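Local coordinates for DNA polymerase III subunit delta (PDB 3ZH9), which probably forms part of the bacterial replicative loader complex and acts as the wrench that opens the beta sliding ring for loading onto primed DNA, at residues 201-204 and 205-208; 186-189 and 190-193; 234-237 and 238-242; 215-218 and 219-223; 28-31 and 32-36. All blocks are in the same frame, centred on the assembly; numbering follows the deposited sequence.

Contact 1: 201-204 and 205-208. With GOL (glycerol), chain F; SO4 (sulfate ion), chain C.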
loop_
_atom_site.group_PDB
_atom_site.type_symbol
_atom_site.label_atom_id
_atom_site.label_comp_id
_atom_site.label_asym_id
_atom_site.label_seq_id
_atom_site.Cartn_x
_atom_site.Cartn_y
_atom_site.Cartn_z
ATOM N N GLU A 201 4.916 -24.751 -9.374
ATOM C CA GLU A 201 5.895 -23.765 -8.943
ATOM C C GLU A 201 6.090 -22.613 -9.923
ATOM O O GLU A 201 6.377 -22.825 -11.101
ATOM C CB GLU A 201 7.247 -24.419 -8.663
ATOM C CG GLU A 201 8.280 -23.422 -8.160
ATOM C CD GLU A 201 9.674 -24.013 -8.023
ATOM O OE1 GLU A 201 9.808 -25.254 -8.091
ATOM O OE2 GLU A 201 10.637 -23.234 -7.844
ATOM N N ILE A 202 5.929 -21.391 -9.426
ATOM C CA ILE A 202 6.340 -20.211 -10.176
ATOM C C ILE A 202 7.876 -20.133 -10.127
ATOM O O ILE A 202 8.458 -19.936 -9.055
ATOM C CB ILE A 202 5.724 -18.927 -9.571
ATOM C CG1 ILE A 202 4.187 -19.009 -9.563
ATOM C CG2 ILE A 202 6.223 -17.670 -10.297
ATOM C CD1 ILE A 202 3.550 -17.912 -8.704
ATOM N N THR A 203 8.518 -20.314 -11.280
ATOM C CA THR A 203 9.972 -20.220 -11.382
ATOM C C THR A 203 10.437 -18.773 -11.586
ATOM O O THR A 203 9.630 -17.893 -11.895
ATOM C CB THR A 203 10.524 -21.071 -12.543
ATOM O OG1 THR A 203 10.144 -20.494 -13.800
ATOM C CG2 THR A 203 10.021 -22.521 -12.465
ATOM N N LEU A 204 11.732 -18.539 -11.397
ATOM C CA LEU A 204 12.333 -17.241 -11.659
ATOM C C LEU A 204 12.152 -16.903 -13.136
ATOM O O LEU A 204 11.871 -15.769 -13.491
ATOM C CB LEU A 204 13.823 -17.251 -11.315
ATOM C CG LEU A 204 14.572 -15.944 -11.614
ATOM C CD1 LEU A 204 14.047 -14.826 -10.723
ATOM C CD2 LEU A 204 16.077 -16.099 -11.439
ATOM N N ASP A 205 12.317 -17.895 -14.001
ATOM C CA ASP A 205 12.075 -17.689 -15.426
ATOM C C ASP A 205 10.640 -17.224 -15.724
ATOM O O ASP A 205 10.441 -16.356 -16.567
ATOM C CB ASP A 205 12.390 -18.959 -16.225
ATOM C CG ASP A 205 13.884 -19.156 -16.472
ATOM O OD1 ASP A 205 14.662 -18.174 -16.431
ATOM O OD2 ASP A 205 14.277 -20.310 -16.737
ATOM N N ASP A 206 9.638 -17.827 -15.073
ATOM C CA ASP A 206 8.245 -17.368 -15.215
ATOM C C ASP A 206 8.103 -15.878 -14.846
ATOM O O ASP A 206 7.444 -15.086 -15.544
ATOM C CB ASP A 206 7.303 -18.194 -14.338
ATOM C CG ASP A 206 7.138 -19.622 -14.832
ATOM O OD1 ASP A 206 6.902 -19.818 -16.039
ATOM O OD2 ASP A 206 7.248 -20.546 -14.006
ATOM N N VAL A 207 8.720 -15.503 -13.732
ATOM C CA VAL A 207 8.659 -14.116 -13.278
ATOM C C VAL A 207 9.251 -13.183 -14.322
ATOM O O VAL A 207 8.613 -12.200 -14.719
ATOM C CB VAL A 207 9.374 -13.912 -11.935
ATOM C CG1 VAL A 207 9.456 -12.428 -11.601
ATOM C CG2 VAL A 207 8.640 -14.707 -10.821
ATOM N N LYS A 208 10.466 -13.495 -14.767
ATOM C CA LYS A 208 11.165 -12.646 -15.729
ATOM C C LYS A 208 10.452 -12.562 -17.058
ATOM O O LYS A 208 10.478 -11.521 -17.695
ATOM C CB LYS A 208 12.587 -13.151 -15.978
ATOM C CG LYS A 208 13.514 -13.066 -14.757
ATOM C CD LYS A 208 14.905 -13.607 -15.126
ATOM C CE LYS A 208 15.982 -13.085 -14.179
ATOM N NZ LYS A 208 17.308 -13.770 -14.353
HETATM C C1 GOL F . 9.839 -21.826 -16.332
HETATM O O1 GOL F . 11.092 -22.177 -15.785
HETATM C C2 GOL F . 9.600 -22.598 -17.619
HETATM O O2 GOL F . 9.652 -23.981 -17.349
HETATM C C3 GOL F . 8.224 -22.258 -18.174
HETATM O O3 GOL F . 7.973 -20.865 -18.173
HETATM S S SO4 C . 5.941 -28.293 -11.109
HETATM O O1 SO4 C . 4.578 -28.812 -11.229
HETATM O O2 SO4 C . 6.785 -29.219 -10.354
HETATM O O3 SO4 C . 5.899 -27.011 -10.417
HETATM O O4 SO4 C . 6.526 -28.120 -12.436
#
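Asp206 turns its carboxylate back from the first turn of helix 204-210 onto Thr203. OD2 accepts the backbone N-H of Thr203 at 3.0 Å through its anti lone pair, with an N-H...O angle of 164°. The aspartate's CG lies anti to its own carbonyl carbon (chi1 -70°), which sets the carboxylate beside the backbone N of Asp206 and turned back to the amide of Thr203. In the other direction Asp206 N donates to Thr203 OG1 at 3.0 Å, although the place of this hydroxyl is less certain because it sits too near the glycerol. OD2 also forms a salt bridge with Arg199, and this one oxygen is thus shared by the Thr203 amide and a cation. With an alanine here, the Thr203 amide and Arg199 would probably each lose their acceptor, and the start of the helix would be less firmly fixed.

The packed side lies beneath. Ile202 CG2 meets Val207 CG2 at 3.9 Å, the two side chains crossing at about a right angle, and Ile202 continues onto Ile189 and Leu192 of helix 182-195. The outer side is looser: Lys208 runs extended past Leu204, its NZ 3.9 Å from CD2. On the solvent side, glycerol O3 donates to Asp206 OD1 at 2.6 Å. A sulfate is held by Glu201 N at 2.7 Å from its O3 and also by Glu200 N; both small molecules probably come from the crystallisation liquor. The reciprocal bonds of Thr203 at the N-cap and Asp206 three residues on make a capping box.

Contact 2: 186-189 and 190-193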
loop_
_atom_site.group_PDB
_atom_site.type_symbol
_atom_site.label_atom_id
_atom_site.label_comp_id
_atom_site.label_asym_id
_atom_site.label_seq_id
_atom_site.Cartn_x
_atom_site.Cartn_y
_atom_site.Cartn_z
ATOM N N PHE A 186 0.289 -8.711 -5.553
ATOM C CA PHE A 186 -0.921 -9.511 -5.539
ATOM C C PHE A 186 -1.380 -9.742 -6.973
ATOM O O PHE A 186 -1.650 -10.859 -7.399
ATOM C CB PHE A 186 -2.028 -8.810 -4.724
ATOM C CG PHE A 186 -3.310 -9.584 -4.677
ATOM C CD1 PHE A 186 -4.211 -9.526 -5.729
ATOM C CD2 PHE A 186 -3.610 -10.388 -3.585
ATOM C CE1 PHE A 186 -5.414 -10.255 -5.687
ATOM C CE2 PHE A 186 -4.793 -11.126 -3.534
ATOM C CZ PHE A 186 -5.701 -11.061 -4.585
ATOM N N GLN A 187 -1.458 -8.661 -7.721
ATOM C CA GLN A 187 -1.812 -8.741 -9.118
ATOM C C GLN A 187 -0.900 -9.686 -9.928
ATOM O O GLN A 187 -1.385 -10.538 -10.675
ATOM C CB GLN A 187 -1.825 -7.337 -9.712
ATOM C CG GLN A 187 -2.005 -7.307 -11.220
ATOM C CD GLN A 187 -2.057 -5.892 -11.771
ATOM O OE1 GLN A 187 -2.199 -4.922 -11.019
ATOM N NE2 GLN A 187 -1.942 -5.768 -13.088
ATOM N N GLU A 188 0.412 -9.541 -9.787
ATOM C CA GLU A 188 1.342 -10.336 -10.584
ATOM C C GLU A 188 1.341 -11.803 -10.148
ATOM O O GLU A 188 1.471 -12.699 -10.981
ATOM C CB GLU A 188 2.766 -9.758 -10.526
ATOM C CG GLU A 188 2.895 -8.337 -11.056
ATOM C CD GLU A 188 2.424 -8.173 -12.516
ATOM O OE1 GLU A 188 2.396 -9.161 -13.276
ATOM O OE2 GLU A 188 2.082 -7.039 -12.905
ATOM N N ILE A 189 1.216 -12.050 -8.847
ATOM C CA ILE A 189 1.086 -13.428 -8.365
ATOM C C ILE A 189 -0.164 -14.114 -8.962
ATOM O O ILE A 189 -0.092 -15.249 -9.417
ATOM C CB ILE A 189 1.089 -13.512 -6.818
ATOM C CG1 ILE A 189 2.510 -13.302 -6.267
ATOM C CG2 ILE A 189 0.507 -14.846 -6.353
ATOM C CD1 ILE A 189 3.520 -14.397 -6.642
ATOM N N GLN A 190 -1.295 -13.420 -9.003
ATOM C CA GLN A 190 -2.502 -13.997 -9.626
ATOM C C GLN A 190 -2.295 -14.300 -11.109
ATOM O O GLN A 190 -2.774 -15.318 -11.638
ATOM C CB GLN A 190 -3.709 -13.065 -9.473
ATOM C CG GLN A 190 -4.149 -12.803 -8.013
ATOM C CD GLN A 190 -4.543 -14.066 -7.243
ATOM O OE1 GLN A 190 -4.784 -15.132 -7.821
ATOM N NE2 GLN A 190 -4.618 -13.941 -5.926
ATOM N N LYS A 191 -1.612 -13.395 -11.794
ATOM C CA LYS A 191 -1.311 -13.601 -13.205
ATOM C C LYS A 191 -0.378 -14.781 -13.363
ATOM O O LYS A 191 -0.546 -15.590 -14.276
ATOM C CB LYS A 191 -0.669 -12.357 -13.812
ATOM C CG LYS A 191 -1.665 -11.264 -14.181
ATOM C CD LYS A 191 -0.948 -9.921 -14.396
ATOM C CE LYS A 191 0.046 -10.025 -15.539
ATOM N NZ LYS A 191 0.928 -8.819 -15.626
ATOM N N LEU A 192 0.602 -14.885 -12.467
ATOM C CA LEU A 192 1.587 -15.965 -12.559
ATOM C C LEU A 192 0.947 -17.314 -12.270
ATOM O O LEU A 192 1.257 -18.286 -12.939
ATOM C CB LEU A 192 2.796 -15.717 -11.648
ATOM C CG LEU A 192 3.783 -14.622 -12.117
ATOM C CD1 LEU A 192 4.605 -14.003 -10.963
ATOM C CD2 LEU A 192 4.717 -15.188 -13.212
ATOM N N CYS A 193 0.063 -17.372 -11.275
ATOM C CA CYS A 193 -0.593 -18.629 -10.930
ATOM C C CYS A 193 -1.401 -19.159 -12.100
ATOM O O CYS A 193 -1.382 -20.346 -12.359
ATOM C CB CYS A 193 -1.474 -18.480 -9.683
ATOM S SG CYS A 193 -0.525 -18.208 -8.170
HETATM O O HOH W 1 -0.797 -6.837 -15.918
#
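Lys191 NZ is gripped from two sides, by Glu188 OE1 at 2.8 Å in a salt bridge and by a water that accepts at 2.6 Å from NZ. OE1 offers its syn lone pair, on the side of its partner oxygen. The two chains lie alongside each other and point the same way; the glutamate folds at chi2 (-58°) and the lysine at chi3, so that acid and amine meet one turn apart. The water also reaches Gln187 NE2, but that bond is weak.

This is an i to i+3 ion pair on the outer surface of helix 182-195, an amphipathic helix whose other side faces the protein. There Ile189 CG2 lies 4.0 Å from Cys193 SG, and Cys193 also packs against Ile202 of strand 201-202.

At the beginning of 186-189, Gln190 brings NE2 over one face of the Phe186 ring, 3.4 Å from CZ, with the amide tilted 53° from the ring plane. Gln190 CG itself lies 3.7 Å from Phe186 CE1, and the bend at chi2 (-59°) carries the amide end over the ring. NE2 also makes a weak hydrogen bond to Glu162, and Phe186 itself touches Leu158 of helix 148-160.

Contact 3: 234-237 and 238-242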
loop_
_atom_site.group_PDB
_atom_site.type_symbol
_atom_site.label_atom_id
_atom_site.label_comp_id
_atom_site.label_asym_id
_atom_site.label_seq_id
_atom_site.Cartn_x
_atom_site.Cartn_y
_atom_site.Cartn_z
ATOM N N SER A 234 22.599 3.585 -18.149
ATOM C CA SER A 234 21.545 4.552 -17.890
ATOM C C SER A 234 20.990 5.187 -19.171
ATOM O O SER A 234 19.809 5.535 -19.230
ATOM C CB SER A 234 22.007 5.616 -16.885
ATOM O OG SER A 234 23.016 6.442 -17.419
ATOM N N LEU A 235 21.823 5.332 -20.196
ATOM C CA LEU A 235 21.311 5.791 -21.483
ATOM C C LEU A 235 20.341 4.747 -22.028
ATOM O O LEU A 235 19.295 5.080 -22.581
ATOM C CB LEU A 235 22.446 6.050 -22.483
ATOM C CG LEU A 235 23.317 7.286 -22.234
ATOM C CD1 LEU A 235 24.251 7.545 -23.420
ATOM C CD2 LEU A 235 22.463 8.508 -21.951
ATOM N N GLN A 236 20.698 3.482 -21.853
ATOM C CA GLN A 236 19.857 2.376 -22.272
ATOM C C GLN A 236 18.514 2.331 -21.535
ATOM O O GLN A 236 17.478 2.030 -22.134
ATOM C CB GLN A 236 20.585 1.055 -22.080
ATOM C CG GLN A 236 19.793 -0.136 -22.596
ATOM C CD GLN A 236 19.775 -0.201 -24.115
ATOM O OE1 GLN A 236 20.824 -0.283 -24.760
ATOM N NE2 GLN A 236 18.579 -0.156 -24.694
ATOM N N ILE A 237 18.523 2.620 -20.235
ATOM C CA ILE A 237 17.269 2.624 -19.489
ATOM C C ILE A 237 16.363 3.727 -20.019
ATOM O O ILE A 237 15.182 3.500 -20.286
ATOM C CB ILE A 237 17.479 2.780 -17.960
ATOM C CG1 ILE A 237 18.170 1.538 -17.384
ATOM C CG2 ILE A 237 16.149 2.984 -17.268
ATOM C CD1 ILE A 237 18.817 1.760 -16.023
ATOM N N PHE A 238 16.926 4.920 -20.184
ATOM C CA PHE A 238 16.151 6.045 -20.695
ATOM C C PHE A 238 15.575 5.762 -22.087
ATOM O O PHE A 238 14.401 6.026 -22.350
ATOM C CB PHE A 238 16.989 7.331 -20.697
ATOM C CG PHE A 238 16.249 8.530 -21.208
ATOM C CD1 PHE A 238 14.949 8.787 -20.797
ATOM C CD2 PHE A 238 16.850 9.406 -22.098
ATOM C CE1 PHE A 238 14.253 9.892 -21.272
ATOM C CE2 PHE A 238 16.166 10.514 -22.574
ATOM C CZ PHE A 238 14.866 10.759 -22.161
ATOM N N TYR A 239 16.402 5.226 -22.977
ATOM C CA TYR A 239 15.959 4.935 -24.330
ATOM C C TYR A 239 14.762 3.986 -24.327
ATOM O O TYR A 239 13.759 4.244 -24.995
ATOM C CB TYR A 239 17.099 4.336 -25.156
ATOM C CG TYR A 239 16.732 4.087 -26.601
ATOM C CD1 TYR A 239 16.350 5.138 -27.432
ATOM C CD2 TYR A 239 16.769 2.805 -27.141
ATOM C CE1 TYR A 239 16.019 4.918 -28.772
ATOM C CE2 TYR A 239 16.437 2.577 -28.475
ATOM C CZ TYR A 239 16.067 3.644 -29.282
ATOM O OH TYR A 239 15.735 3.427 -30.600
ATOM N N ASP A 240 14.873 2.897 -23.568
ATOM C CA ASP A 240 13.801 1.905 -23.479
ATOM C C ASP A 240 12.479 2.545 -23.072
ATOM O O ASP A 240 11.431 2.200 -23.608
ATOM C CB ASP A 240 14.157 0.779 -22.499
ATOM C CG ASP A 240 15.201 -0.169 -23.052
ATOM O OD1 ASP A 240 15.281 -0.306 -24.293
ATOM O OD2 ASP A 240 15.938 -0.779 -22.246
ATOM N N LEU A 241 12.526 3.468 -22.119
ATOM C CA LEU A 241 11.319 4.199 -21.735
ATOM C C LEU A 241 10.669 4.888 -22.937
ATOM O O LEU A 241 9.490 4.670 -23.228
ATOM C CB LEU A 241 11.630 5.206 -20.629
ATOM C CG LEU A 241 12.026 4.482 -19.340
ATOM C CD1 LEU A 241 12.341 5.455 -18.218
ATOM C CD2 LEU A 241 10.919 3.500 -18.936
ATOM N N LEU A 242 11.447 5.711 -23.637
ATOM C CA LEU A 242 10.966 6.396 -24.833
ATOM C C LEU A 242 10.459 5.388 -25.847
ATOM O O LEU A 242 9.431 5.606 -26.487
ATOM C CB LEU A 242 12.088 7.225 -25.462
ATOM C CG LEU A 242 12.709 8.271 -24.537
ATOM C CD1 LEU A 242 14.045 8.740 -25.080
ATOM C CD2 LEU A 242 11.765 9.426 -24.357
#
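Ser234 O accepts from Phe238 N at 3.1 Å and opens the run, while the serine hydroxyl is bonded to the carbonyls of Arg231 and Lys230 in the preceding turn. The carbonyl of Leu235 takes the amide of Tyr239 in the same i to i+4 fashion.

Gln236 carries the side-chain part of the contact. Its chain leaves anti to the backbone N (chi1 -176°) and then folds at chi2, which carries the amide forward along the helix to Asp240. NE2 gives OD1 a weak hydrogen bond of 3.3 Å, bent to 141°, with the amide and carboxylate planes 38° apart. The same nitrogen lies at the edge of the Tyr239 ring, near its plane, 4.2 Å from CD2. This polar patch is on the more exposed flank.

Ile237 O accepts from Leu241 N at 3.2 Å, and Leu241 CG passes 3.4 Å from that oxygen. Ile237 and Leu241 face helix 215-227, whereas Phe238, with Leu242 CD1 set 3.6 Å above one ring face towards its rim, packs on Leu329 and Leu333 of helix 325-338. The split between a polar flank and an apolar one is that of an amphipathic helix in the helical C-terminal domain of the HolA family.

Contact 4: 215-218 and 219-223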
loop_
_atom_site.group_PDB
_atom_site.type_symbol
_atom_site.label_atom_id
_atom_site.label_comp_id
_atom_site.label_asym_id
_atom_site.label_seq_id
_atom_site.Cartn_x
_atom_site.Cartn_y
_atom_site.Cartn_z
ATOM N N LEU A 215 7.507 1.147 -14.391
ATOM C CA LEU A 215 8.049 2.459 -14.746
ATOM C C LEU A 215 8.751 3.101 -13.550
ATOM O O LEU A 215 9.848 3.655 -13.674
ATOM C CB LEU A 215 6.918 3.367 -15.234
ATOM C CG LEU A 215 7.238 4.785 -15.717
ATOM C CD1 LEU A 215 8.303 4.763 -16.800
ATOM C CD2 LEU A 215 5.968 5.437 -16.241
ATOM N N GLU A 216 8.119 3.002 -12.383
ATOM C CA GLU A 216 8.659 3.591 -11.167
ATOM C C GLU A 216 9.949 2.890 -10.756
ATOM O O GLU A 216 10.877 3.516 -10.239
ATOM C CB GLU A 216 7.630 3.518 -10.033
ATOM C CG GLU A 216 8.141 4.074 -8.711
ATOM C CD GLU A 216 7.131 3.946 -7.575
ATOM O OE1 GLU A 216 6.972 2.823 -7.039
ATOM O OE2 GLU A 216 6.506 4.971 -7.216
ATOM N N GLN A 217 10.018 1.585 -10.981
ATOM C CA GLN A 217 11.254 0.869 -10.690
ATOM C C GLN A 217 12.334 1.264 -11.698
ATOM O O GLN A 217 13.516 1.437 -11.341
ATOM C CB GLN A 217 11.019 -0.643 -10.702
ATOM C CG GLN A 217 12.289 -1.452 -10.915
ATOM C CD GLN A 217 13.183 -1.444 -9.705
ATOM O OE1 GLN A 217 12.730 -1.153 -8.605
ATOM N NE2 GLN A 217 14.456 -1.760 -9.896
ATOM N N ASN A 218 11.932 1.421 -12.959
ATOM C CA ASN A 218 12.865 1.875 -13.991
ATOM C C ASN A 218 13.461 3.241 -13.644
ATOM O O ASN A 218 14.677 3.436 -13.741
ATOM C CB ASN A 218 12.202 1.893 -15.369
ATOM C CG ASN A 218 12.298 0.545 -16.080
ATOM O OD1 ASN A 218 13.352 -0.092 -16.084
ATOM N ND2 ASN A 218 11.197 0.097 -16.654
ATOM N N ILE A 219 12.605 4.172 -13.219
ATOM C CA ILE A 219 13.063 5.494 -12.766
ATOM C C ILE A 219 14.075 5.356 -11.633
ATOM O O ILE A 219 15.144 5.969 -11.662
ATOM C CB ILE A 219 11.889 6.386 -12.283
ATOM C CG1 ILE A 219 10.905 6.665 -13.421
ATOM C CG2 ILE A 219 12.409 7.685 -11.648
ATOM C CD1 ILE A 219 11.561 6.896 -14.758
ATOM N N PHE A 220 13.746 4.544 -10.630
ATOM C CA PHE A 220 14.687 4.307 -9.540
ATOM C C PHE A 220 16.046 3.870 -10.087
ATOM O O PHE A 220 17.094 4.409 -9.715
ATOM C CB PHE A 220 14.155 3.250 -8.555
ATOM C CG PHE A 220 15.136 2.903 -7.464
ATOM C CD1 PHE A 220 15.333 3.761 -6.391
ATOM C CD2 PHE A 220 15.874 1.734 -7.521
ATOM C CE1 PHE A 220 16.244 3.455 -5.390
ATOM C CE2 PHE A 220 16.784 1.424 -6.528
ATOM C CZ PHE A 220 16.972 2.291 -5.461
ATOM N N GLU A 221 16.021 2.891 -10.975
ATOM C CA GLU A 221 17.255 2.304 -11.504
ATOM C C GLU A 221 18.013 3.299 -12.357
ATOM O O GLU A 221 19.251 3.358 -12.323
ATOM C CB GLU A 221 16.953 1.046 -12.326
ATOM C CG GLU A 221 16.644 -0.188 -11.486
ATOM C CD GLU A 221 17.791 -0.575 -10.555
ATOM O OE1 GLU A 221 18.930 -0.093 -10.762
ATOM O OE2 GLU A 221 17.547 -1.361 -9.611
ATOM N N LEU A 222 17.272 4.077 -13.134
ATOM C CA LEU A 222 17.894 5.096 -13.958
ATOM C C LEU A 222 18.713 6.019 -13.068
ATOM O O LEU A 222 19.796 6.450 -13.440
ATOM C CB LEU A 222 16.826 5.900 -14.684
ATOM C CG LEU A 222 17.303 7.165 -15.394
ATOM C CD1 LEU A 222 18.376 6.821 -16.410
ATOM C CD2 LEU A 222 16.111 7.847 -16.059
ATOM N N ILE A 223 18.195 6.322 -11.882
ATOM C CA ILE A 223 18.886 7.241 -10.991
ATOM C C ILE A 223 20.098 6.570 -10.361
ATOM O O ILE A 223 21.139 7.211 -10.174
ATOM C CB ILE A 223 17.942 7.845 -9.921
ATOM C CG1 ILE A 223 16.986 8.840 -10.575
ATOM C CG2 ILE A 223 18.738 8.561 -8.835
ATOM C CD1 ILE A 223 15.741 9.131 -9.745
#
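The side chains of Gln217 and Glu221 run side by side, pointing the same way, with amide and carboxylate planes 53° apart. Neither flat group is stacked on the other; NE2 of Gln217 instead comes up against the aliphatic part of the glutamate, 3.1 Å from its CG, and stands equally far, 3.1 Å, from Glu221 OE2. The Phe220 ring has Gln217 OE1 at an oblique approach, 4.4 Å from CD2, so this contact is loose. A fold at chi2 in both chains (73° in Gln217, -60° in Glu221) brings the two ends together one turn apart.

Around the helix the character changes. Leu215 CD1 and Ile219 CD1 lie 4.4 Å apart, and both side chains press on Leu254 of helix 248-269 and Leu241 of helix 231-243. Beneath them the backbone is regular, with Ile219 N bonded to Leu215 O at 2.8 Å and Leu222 N to Asn218 O at 2.7 Å. Glu216, on another flank, has its OE1 held by His181 and Asn179.

On the Leu215 and Ile219 flank, helix 215-227 therefore joins helices 231-243 and 248-269 through hydrocarbon side chains, set apart from the flank where the amide of Gln217 and the acid of Glu221 are gathered.

Contact 5: 28-31 and 32-36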
loop_
_atom_site.group_PDB
_atom_site.type_symbol
_atom_site.label_atom_id
_atom_site.label_comp_id
_atom_site.label_asym_id
_atom_site.label_seq_id
_atom_site.Cartn_x
_atom_site.Cartn_y
_atom_site.Cartn_z
ATOM N N LEU A 28 -6.243 -4.032 3.878
ATOM C CA LEU A 28 -7.495 -3.768 4.568
ATOM C C LEU A 28 -8.622 -3.845 3.541
ATOM O O LEU A 28 -9.628 -4.520 3.755
ATOM C CB LEU A 28 -7.452 -2.408 5.270
ATOM C CG LEU A 28 -6.398 -2.342 6.376
ATOM C CD1 LEU A 28 -6.418 -1.007 7.102
ATOM C CD2 LEU A 28 -6.584 -3.494 7.356
ATOM N N GLN A 29 -8.416 -3.184 2.406
ATOM C CA GLN A 29 -9.424 -3.127 1.358
ATOM C C GLN A 29 -9.709 -4.503 0.827
ATOM O O GLN A 29 -10.859 -4.874 0.654
ATOM C CB GLN A 29 -8.987 -2.223 0.196
ATOM C CG GLN A 29 -8.823 -0.760 0.567
ATOM C CD GLN A 29 -9.983 -0.231 1.397
ATOM O OE1 GLN A 29 -11.122 -0.695 1.269
ATOM N NE2 GLN A 29 -9.696 0.738 2.263
ATOM N N GLU A 30 -8.658 -5.263 0.557
ATOM C CA GLU A 30 -8.834 -6.587 -0.031
ATOM C C GLU A 30 -9.605 -7.514 0.930
ATOM O O GLU A 30 -10.447 -8.309 0.511
ATOM C CB GLU A 30 -7.475 -7.170 -0.407
ATOM C CG GLU A 30 -7.524 -8.616 -0.824
ATOM C CD GLU A 30 -8.333 -8.827 -2.089
ATOM O OE1 GLU A 30 -8.592 -7.830 -2.795
ATOM O OE2 GLU A 30 -8.704 -9.985 -2.382
ATOM N N THR A 31 -9.333 -7.378 2.223
ATOM C CA THR A 31 -9.961 -8.217 3.249
ATOM C C THR A 31 -11.440 -7.870 3.430
ATOM O O THR A 31 -12.295 -8.752 3.525
ATOM C CB THR A 31 -9.207 -8.079 4.604
ATOM O OG1 THR A 31 -7.843 -8.495 4.429
ATOM C CG2 THR A 31 -9.872 -8.926 5.702
ATOM N N VAL A 32 -11.730 -6.577 3.489
ATOM C CA VAL A 32 -13.107 -6.107 3.563
ATOM C C VAL A 32 -13.889 -6.644 2.369
ATOM O O VAL A 32 -15.042 -7.051 2.487
ATOM C CB VAL A 32 -13.160 -4.563 3.574
ATOM C CG1 VAL A 32 -14.535 -4.064 3.152
ATOM C CG2 VAL A 32 -12.783 -4.034 4.945
ATOM N N SER A 33 -13.239 -6.661 1.212
ATOM C CA SER A 33 -13.871 -7.158 0.001
ATOM C C SER A 33 -14.161 -8.661 0.094
ATOM O O SER A 33 -15.232 -9.126 -0.307
ATOM C CB SER A 33 -12.994 -6.840 -1.218
ATOM O OG SER A 33 -13.629 -7.258 -2.408
ATOM N N ARG A 34 -13.208 -9.425 0.624
ATOM C CA ARG A 34 -13.423 -10.862 0.782
ATOM C C ARG A 34 -14.520 -11.133 1.806
ATOM O O ARG A 34 -15.257 -12.116 1.695
ATOM C CB ARG A 34 -12.125 -11.581 1.169
ATOM C CG ARG A 34 -11.177 -11.814 -0.020
ATOM C CD ARG A 34 -9.745 -12.103 0.448
ATOM N NE ARG A 34 -8.814 -12.166 -0.677
ATOM C CZ ARG A 34 -8.270 -13.283 -1.154
ATOM N NH1 ARG A 34 -8.550 -14.462 -0.601
ATOM N NH2 ARG A 34 -7.430 -13.221 -2.181
ATOM N N ILE A 35 -14.641 -10.272 2.804
ATOM C CA ILE A 35 -15.662 -10.524 3.814
ATOM C C ILE A 35 -17.026 -10.250 3.203
ATOM O O ILE A 35 -17.975 -10.974 3.455
ATOM C CB ILE A 35 -15.476 -9.684 5.079
ATOM C CG1 ILE A 35 -14.275 -10.189 5.885
ATOM C CG2 ILE A 35 -16.747 -9.737 5.936
ATOM C CD1 ILE A 35 -13.811 -9.212 6.977
ATOM N N ARG A 36 -17.094 -9.204 2.383
ATOM C CA ARG A 36 -18.310 -8.832 1.667
ATOM C C ARG A 36 -18.764 -9.942 0.720
ATOM O O ARG A 36 -19.929 -10.342 0.732
ATOM C CB ARG A 36 -18.071 -7.541 0.888
ATOM C CG ARG A 36 -19.281 -7.009 0.137
ATOM C CD ARG A 36 -18.873 -5.823 -0.729
ATOM N NE ARG A 36 -17.952 -4.935 -0.020
ATOM C CZ ARG A 36 -17.403 -3.843 -0.546
ATOM N NH1 ARG A 36 -17.683 -3.493 -1.795
ATOM N NH2 ARG A 36 -16.577 -3.101 0.180
#
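Glu30 and Arg34 supply the charged part of the contact, a salt bridge one turn apart on helix 25-39. Arg34 NE donates to Glu30 OE2 at 2.8 Å with an angle of 155°, and the oxygen uses its anti lone pair. The acid comes in at the edge of the guanidinium, 16° out of its plane, while the carboxylate and guanidinium planes stand 72° apart; NH2 is farther off, at 3.5 Å from OE2. Bending at chi2 turns the glutamate towards the arginine, which is extended as far as NE. Arg34 also makes a cation-pi contact with Trp6 of helix 2-10. A leucine in its place would probably leave Glu30 without its cationic mate and Trp6 without the charge it faces.

The hydrogen bonds of buried Thr31 form the uncharged polar group. Its OG1 is bonded to Trp6 NE1 and to Leu27 O, so the hydroxyl is well satisfied, while Thr31 O accepts from Ile35 N at 2.9 Å.

Apolar contact across the segments is lighter: Thr31 CG2 lies 4.2 Å from Ile35 CD1. These two also meet helix 2-10, and Leu28 and Val32 rest on Leu20 and Leu118 of the sheet. A helix that directly follows strand 17-21 and packs over a parallel sheet of strand order 2-3-4-1-5 is characteristic of the AAA+ type of P-loop NTPase fold.

The five contacts follow the chain through three parts of the fold. Contact 5 belongs to the domain with the parallel sheet, and meets contact 2 where Phe186 CE2 lies 3.6 Å from Arg34 NH2, although their centres are 18 Å apart. Contacts 2 and 1 are in series and touch through Leu192 CD2, 3.6 Å from Asp206 O. In the C-terminal helical domain, contacts 4 and 3 pack directly, centres 10 Å apart, with Leu241 CD2 3.6 Å from Leu215 CD1. Contact 1 stays about 11 Å from contact 4 at the nearest atoms. Contacts 3 and 5 lie on opposite sides of the chain's centre, their own centres about 39 Å apart.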